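Local coordinates for protein RNA polymerase sigma factor SIGMA-28 (FliA) (Aquifex aeolicus, PDB 1RP3) that probably directs RNA polymerase to flagellar promoters as a sigma factor, and is held inactive in its complex with the anti-sigma factor FlgM, at residues I46-I51 and Y81-S86; N31-L36 and V40-L45. One frame throughout, in Å; residues are numbered along the deposited sequence.

Interaction 1. Residues I46-I51 and Y81-S86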
# COMPACT_ATOMS: atom_id res chain seq x y z
N ILE A 46 -6.28 9.81 0.52
CA ILE A 46 -7.27 9.89 1.58
C ILE A 46 -8.63 10.25 1.01
O ILE A 46 -9.64 9.66 1.40
CB ILE A 46 -6.86 10.94 2.64
CG1 ILE A 46 -5.59 10.48 3.35
CG2 ILE A 46 -8.00 11.14 3.68
CD1 ILE A 46 -5.10 11.49 4.38
N SER A 47 -8.65 11.18 0.06
CA SER A 47 -9.90 11.59 -0.56
C SER A 47 -10.66 10.41 -1.12
O SER A 47 -11.79 10.17 -0.73
CB SER A 47 -9.66 12.63 -1.65
OG SER A 47 -9.29 13.84 -1.05
N TYR A 48 -10.01 9.64 -1.99
CA TYR A 48 -10.63 8.47 -2.59
C TYR A 48 -10.91 7.42 -1.52
O TYR A 48 -11.95 6.78 -1.55
CB TYR A 48 -9.75 7.91 -3.71
CG TYR A 48 -9.82 8.74 -4.97
CD1 TYR A 48 -10.85 8.55 -5.89
CD2 TYR A 48 -8.89 9.76 -5.22
CE1 TYR A 48 -10.96 9.34 -7.03
CE2 TYR A 48 -8.99 10.57 -6.36
CZ TYR A 48 -10.02 10.35 -7.26
OH TYR A 48 -10.10 11.11 -8.41
N GLY A 49 -10.03 7.34 -0.54
CA GLY A 49 -10.19 6.39 0.55
C GLY A 49 -11.44 6.66 1.37
O GLY A 49 -12.04 5.72 1.89
N VAL A 50 -11.82 7.93 1.50
CA VAL A 50 -13.00 8.30 2.26
C VAL A 50 -14.23 7.94 1.46
O VAL A 50 -15.22 7.48 2.02
CB VAL A 50 -12.99 9.81 2.66
CG1 VAL A 50 -14.34 10.26 3.19
CG2 VAL A 50 -11.94 10.04 3.72
N ILE A 51 -14.19 8.17 0.14
CA ILE A 51 -15.32 7.81 -0.70
C ILE A 51 -15.55 6.30 -0.54
O ILE A 51 -16.68 5.87 -0.29
CB ILE A 51 -15.08 8.15 -2.18
CG1 ILE A 51 -14.84 9.64 -2.35
CG2 ILE A 51 -16.29 7.69 -3.03
CD1 ILE A 51 -16.03 10.48 -1.97
N TYR A 81 -6.65 2.00 -4.77
CA TYR A 81 -5.99 1.34 -5.90
C TYR A 81 -6.78 1.60 -7.19
O TYR A 81 -6.19 1.67 -8.28
CB TYR A 81 -5.82 -0.17 -5.64
CG TYR A 81 -4.67 -0.46 -4.70
CD1 TYR A 81 -3.35 -0.29 -5.10
CD2 TYR A 81 -4.91 -0.88 -3.40
CE1 TYR A 81 -2.30 -0.51 -4.23
CE2 TYR A 81 -3.87 -1.11 -2.52
CZ TYR A 81 -2.56 -0.93 -2.94
OH TYR A 81 -1.52 -1.18 -2.09
N ASP A 82 -8.09 1.77 -7.07
CA ASP A 82 -8.93 2.08 -8.23
C ASP A 82 -8.46 3.38 -8.84
O ASP A 82 -8.40 3.51 -10.07
CB ASP A 82 -10.41 2.26 -7.84
CG ASP A 82 -11.18 0.94 -7.76
OD1 ASP A 82 -10.70 -0.08 -8.29
OD2 ASP A 82 -12.27 0.94 -7.14
N TYR A 83 -8.17 4.35 -7.98
CA TYR A 83 -7.71 5.65 -8.44
C TYR A 83 -6.27 5.58 -8.95
O TYR A 83 -5.96 6.15 -10.00
CB TYR A 83 -7.85 6.70 -7.33
CG TYR A 83 -6.94 7.89 -7.51
CD1 TYR A 83 -7.17 8.82 -8.53
CD2 TYR A 83 -5.84 8.09 -6.68
CE1 TYR A 83 -6.33 9.91 -8.71
CE2 TYR A 83 -5.00 9.18 -6.85
CZ TYR A 83 -5.25 10.09 -7.87
OH TYR A 83 -4.40 11.16 -8.06
N LEU A 84 -5.39 4.91 -8.21
CA LEU A 84 -4.00 4.82 -8.64
C LEU A 84 -3.86 4.08 -9.96
O LEU A 84 -3.01 4.43 -10.78
CB LEU A 84 -3.15 4.17 -7.55
CG LEU A 84 -2.99 5.01 -6.28
CD1 LEU A 84 -2.43 4.15 -5.15
CD2 LEU A 84 -2.09 6.20 -6.57
N ARG A 85 -4.72 3.11 -10.20
CA ARG A 85 -4.69 2.34 -11.43
C ARG A 85 -5.19 3.15 -12.63
O ARG A 85 -4.87 2.85 -13.78
CB ARG A 85 -5.51 1.06 -11.27
CG ARG A 85 -5.49 0.13 -12.48
CD ARG A 85 -6.09 -1.22 -12.14
NE ARG A 85 -5.19 -2.04 -11.33
CZ ARG A 85 -5.43 -2.41 -10.07
NH1 ARG A 85 -6.55 -2.03 -9.46
NH2 ARG A 85 -4.57 -3.20 -9.43
N SER A 86 -5.95 4.21 -12.37
CA SER A 86 -6.47 5.04 -13.46
C SER A 86 -5.37 5.98 -13.94
O SER A 86 -5.55 6.70 -14.92
CB SER A 86 -7.71 5.83 -13.02
OG SER A 86 -7.37 6.92 -12.19

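Interaction 2. Residues N31-L36 and V40-L45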
# COMPACT_ATOMS: atom_id res chain seq x y z
N ASN A 31 0.52 4.01 4.58
CA ASN A 31 1.21 2.78 4.28
C ASN A 31 1.43 2.58 2.78
O ASN A 31 2.49 2.10 2.35
CB ASN A 31 0.49 1.58 4.88
CG ASN A 31 1.29 0.32 4.79
OD1 ASN A 31 0.88 -0.64 4.14
ND2 ASN A 31 2.48 0.31 5.40
N ILE A 32 0.44 2.97 1.99
CA ILE A 32 0.54 2.86 0.54
C ILE A 32 1.52 3.92 0.05
O ILE A 32 2.31 3.66 -0.85
CB ILE A 32 -0.86 3.01 -0.13
CG1 ILE A 32 -1.71 1.79 0.20
CG2 ILE A 32 -0.74 3.14 -1.62
CD1 ILE A 32 -3.16 1.93 -0.24
N LYS A 33 1.53 5.08 0.71
CA LYS A 33 2.43 6.17 0.34
C LYS A 33 3.91 5.77 0.39
O LYS A 33 4.74 6.34 -0.31
CB LYS A 33 2.21 7.40 1.23
CG LYS A 33 1.25 8.42 0.64
CD LYS A 33 1.88 9.19 -0.51
CE LYS A 33 2.99 10.11 -0.04
NZ LYS A 33 3.71 10.78 -1.18
N LYS A 34 4.23 4.78 1.21
CA LYS A 34 5.62 4.33 1.31
C LYS A 34 6.14 3.68 0.02
O LYS A 34 7.35 3.54 -0.16
CB LYS A 34 5.78 3.35 2.46
CG LYS A 34 5.56 3.94 3.84
CD LYS A 34 5.64 2.83 4.89
CE LYS A 34 5.62 3.38 6.30
NZ LYS A 34 5.79 2.29 7.29
N HIS A 35 5.22 3.32 -0.87
CA HIS A 35 5.58 2.68 -2.13
C HIS A 35 5.31 3.56 -3.34
O HIS A 35 5.43 3.12 -4.47
CB HIS A 35 4.77 1.40 -2.30
CG HIS A 35 4.84 0.47 -1.12
ND1 HIS A 35 5.57 -0.69 -1.15
CD2 HIS A 35 4.25 0.54 0.09
CE1 HIS A 35 5.43 -1.31 0.01
NE2 HIS A 35 4.64 -0.60 0.78
N LEU A 36 4.86 4.78 -3.09
CA LEU A 36 4.54 5.68 -4.17
C LEU A 36 5.59 6.77 -4.38
O LEU A 36 6.40 7.04 -3.50
CB LEU A 36 3.18 6.32 -3.90
CG LEU A 36 1.93 5.47 -4.16
CD1 LEU A 36 0.70 6.11 -3.47
CD2 LEU A 36 1.72 5.33 -5.68
N VAL A 40 3.12 11.98 -5.29
CA VAL A 40 1.71 11.64 -5.09
C VAL A 40 1.25 12.22 -3.76
O VAL A 40 1.83 11.94 -2.71
CB VAL A 40 1.47 10.11 -5.13
CG1 VAL A 40 0.01 9.79 -4.80
CG2 VAL A 40 1.82 9.56 -6.52
N ASP A 41 0.22 13.06 -3.82
CA ASP A 41 -0.34 13.74 -2.66
C ASP A 41 -1.22 12.82 -1.80
O ASP A 41 -2.26 12.32 -2.26
CB ASP A 41 -1.13 14.95 -3.15
CG ASP A 41 -1.46 15.94 -2.05
OD1 ASP A 41 -1.40 15.59 -0.85
OD2 ASP A 41 -1.82 17.09 -2.41
N ILE A 42 -0.82 12.63 -0.54
CA ILE A 42 -1.55 11.76 0.36
C ILE A 42 -3.00 12.19 0.55
O ILE A 42 -3.84 11.38 0.92
CB ILE A 42 -0.86 11.62 1.74
CG1 ILE A 42 -1.52 10.48 2.54
CG2 ILE A 42 -0.89 12.93 2.51
CD1 ILE A 42 -0.93 10.23 3.91
N ARG A 43 -3.28 13.45 0.27
CA ARG A 43 -4.63 13.97 0.40
C ARG A 43 -5.52 13.39 -0.70
O ARG A 43 -6.71 13.18 -0.48
CB ARG A 43 -4.63 15.50 0.41
CG ARG A 43 -3.98 16.10 1.68
CD ARG A 43 -3.86 17.64 1.60
NE ARG A 43 -3.18 18.08 0.38
CZ ARG A 43 -3.17 19.33 -0.07
NH1 ARG A 43 -3.80 20.30 0.60
NH2 ARG A 43 -2.61 19.61 -1.23
N ASP A 44 -4.94 13.07 -1.85
CA ASP A 44 -5.70 12.46 -2.94
C ASP A 44 -6.10 11.04 -2.54
O ASP A 44 -7.28 10.65 -2.66
CB ASP A 44 -4.90 12.43 -4.25
CG ASP A 44 -4.87 13.78 -4.95
OD1 ASP A 44 -5.83 14.58 -4.79
OD2 ASP A 44 -3.88 14.04 -5.67
N LEU A 45 -5.13 10.31 -1.99
CA LEU A 45 -5.32 8.95 -1.53
C LEU A 45 -6.42 8.94 -0.48
O LEU A 45 -7.36 8.17 -0.57
CB LEU A 45 -4.03 8.39 -0.92
CG LEU A 45 -2.91 7.83 -1.80
CD1 LEU A 45 -3.02 8.25 -3.22
CD2 LEU A 45 -1.60 8.27 -1.24

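Interaction 1. Residues I46-I51 and Y81-S86
Tyr83 lays its ring flat on that of Tyr48 in an offset stack between helix 42-58 and helix 66-85, both within the all-helical sigma-70 region 2. The ring centroids lie 4.2 Å apart with the planes only 9° from parallel, and the 129 Å² buried between the segments comes from this pair, at the surface.

Along the second segment, Tyr81 comes first and turns to other partners: Ile32 of helix 7-33, Phe141 of helix 129-158 and Phe86 of the FlgM chain. Asp82 is also directed elsewhere, with OD1 in a salt bridge to Arg152 NH1.

Tyr83 then makes the contact. Its CG stands anti to the backbone N (chi1 158°), which carries the ring toward helix 42-58, whereas Tyr48 CG stands anti to its own carbonyl carbon. The two side chains cross at about a right angle while the ring planes stay nearly parallel. The overlap is displaced: each ring meets the other off-centre, toward its rim, and the closest pair is Tyr83 CD1 and Tyr48 CE2 at 3.3 Å. Because of that shift, Tyr83 CB also comes over the Tyr48 face, 3.7 Å from the ring centroid and nearly along the ring normal, a CH-pi contact beside the stack. No hydrogen bond crosses between the segments, so stacking and dispersion account for the contact.

Leu84 is buried against Ile32, Leu36 and Leu45, and Arg85 forms a salt bridge through NH2 with Glu148 OE1. Last in the segment, Ser86 grips the carbonyl of the stacked tyrosine twice: Ser86 N reaches Tyr83 O at 3.1 Å, and Ser86 OG donates to Tyr83 O at 2.7 Å, tilted 17° from the carbonyl plane.

Interaction 2. Residues N31-L36 and V40-L45
Bends at chi2 (-73°) and chi3 (-69°) fold the Lys33 chain across Ile42 and Leu45, bringing its ammonium group to the backbone of Val40. Lys33 NZ donates to Val40 O over 2.7 Å, in the carbonyl plane with a C=O...N angle of 156°. The aliphatic part packs on the way: Lys33 CG lies 3.4 Å from Leu45 CD2, tighter than usual van der Waals contact, and 3.9 Å from Ile42 CG1. An alanine at Lys33 is likely to leave Val40 O without this donor and to open a gap beside Leu45 CD2. Leu36 CD1 meets Leu45 CD2 tip to tip at 3.9 Å and Val40 CG1 at 4.0 Å.

The arrangement is a short connection between two consecutive helices, with a type I beta turn from Lys33 to Leu36 and an N-cap at Asp41. Asp41 OD1 takes Arg43 N at 3.1 Å from above the carboxylate plane, while the Arg43 guanidinium grips the same carboxylate side-on, NH2 using the syn lone pair of OD2. The salt bridge probably helps hold the capping carboxylate in place. The contact joins the end of helix 7-33 to the start of helix 42-58; helix 66-85 packs on Ile32, and helix 129-158 covers His35 and Leu36 through Phe141.

From the N terminus, helix 7-33 leads into interaction 2, which closes the short connection between residues 31-36 and 40-45 and sets helix 42-58 against its predecessor. The chain then enters interaction 1 directly, since 46-51 continues the same helix; 29 residues later, 22 of them helical, 81-86 returns on helix 66-85 to close a longer loop. The two closures run in series, neither nesting nor crossing. They also touch, with centres about 10 Å apart: Tyr83 OH packs against Asp44 OD2 at 3.8 Å. Together they tie three helices of sigma-70 region 2.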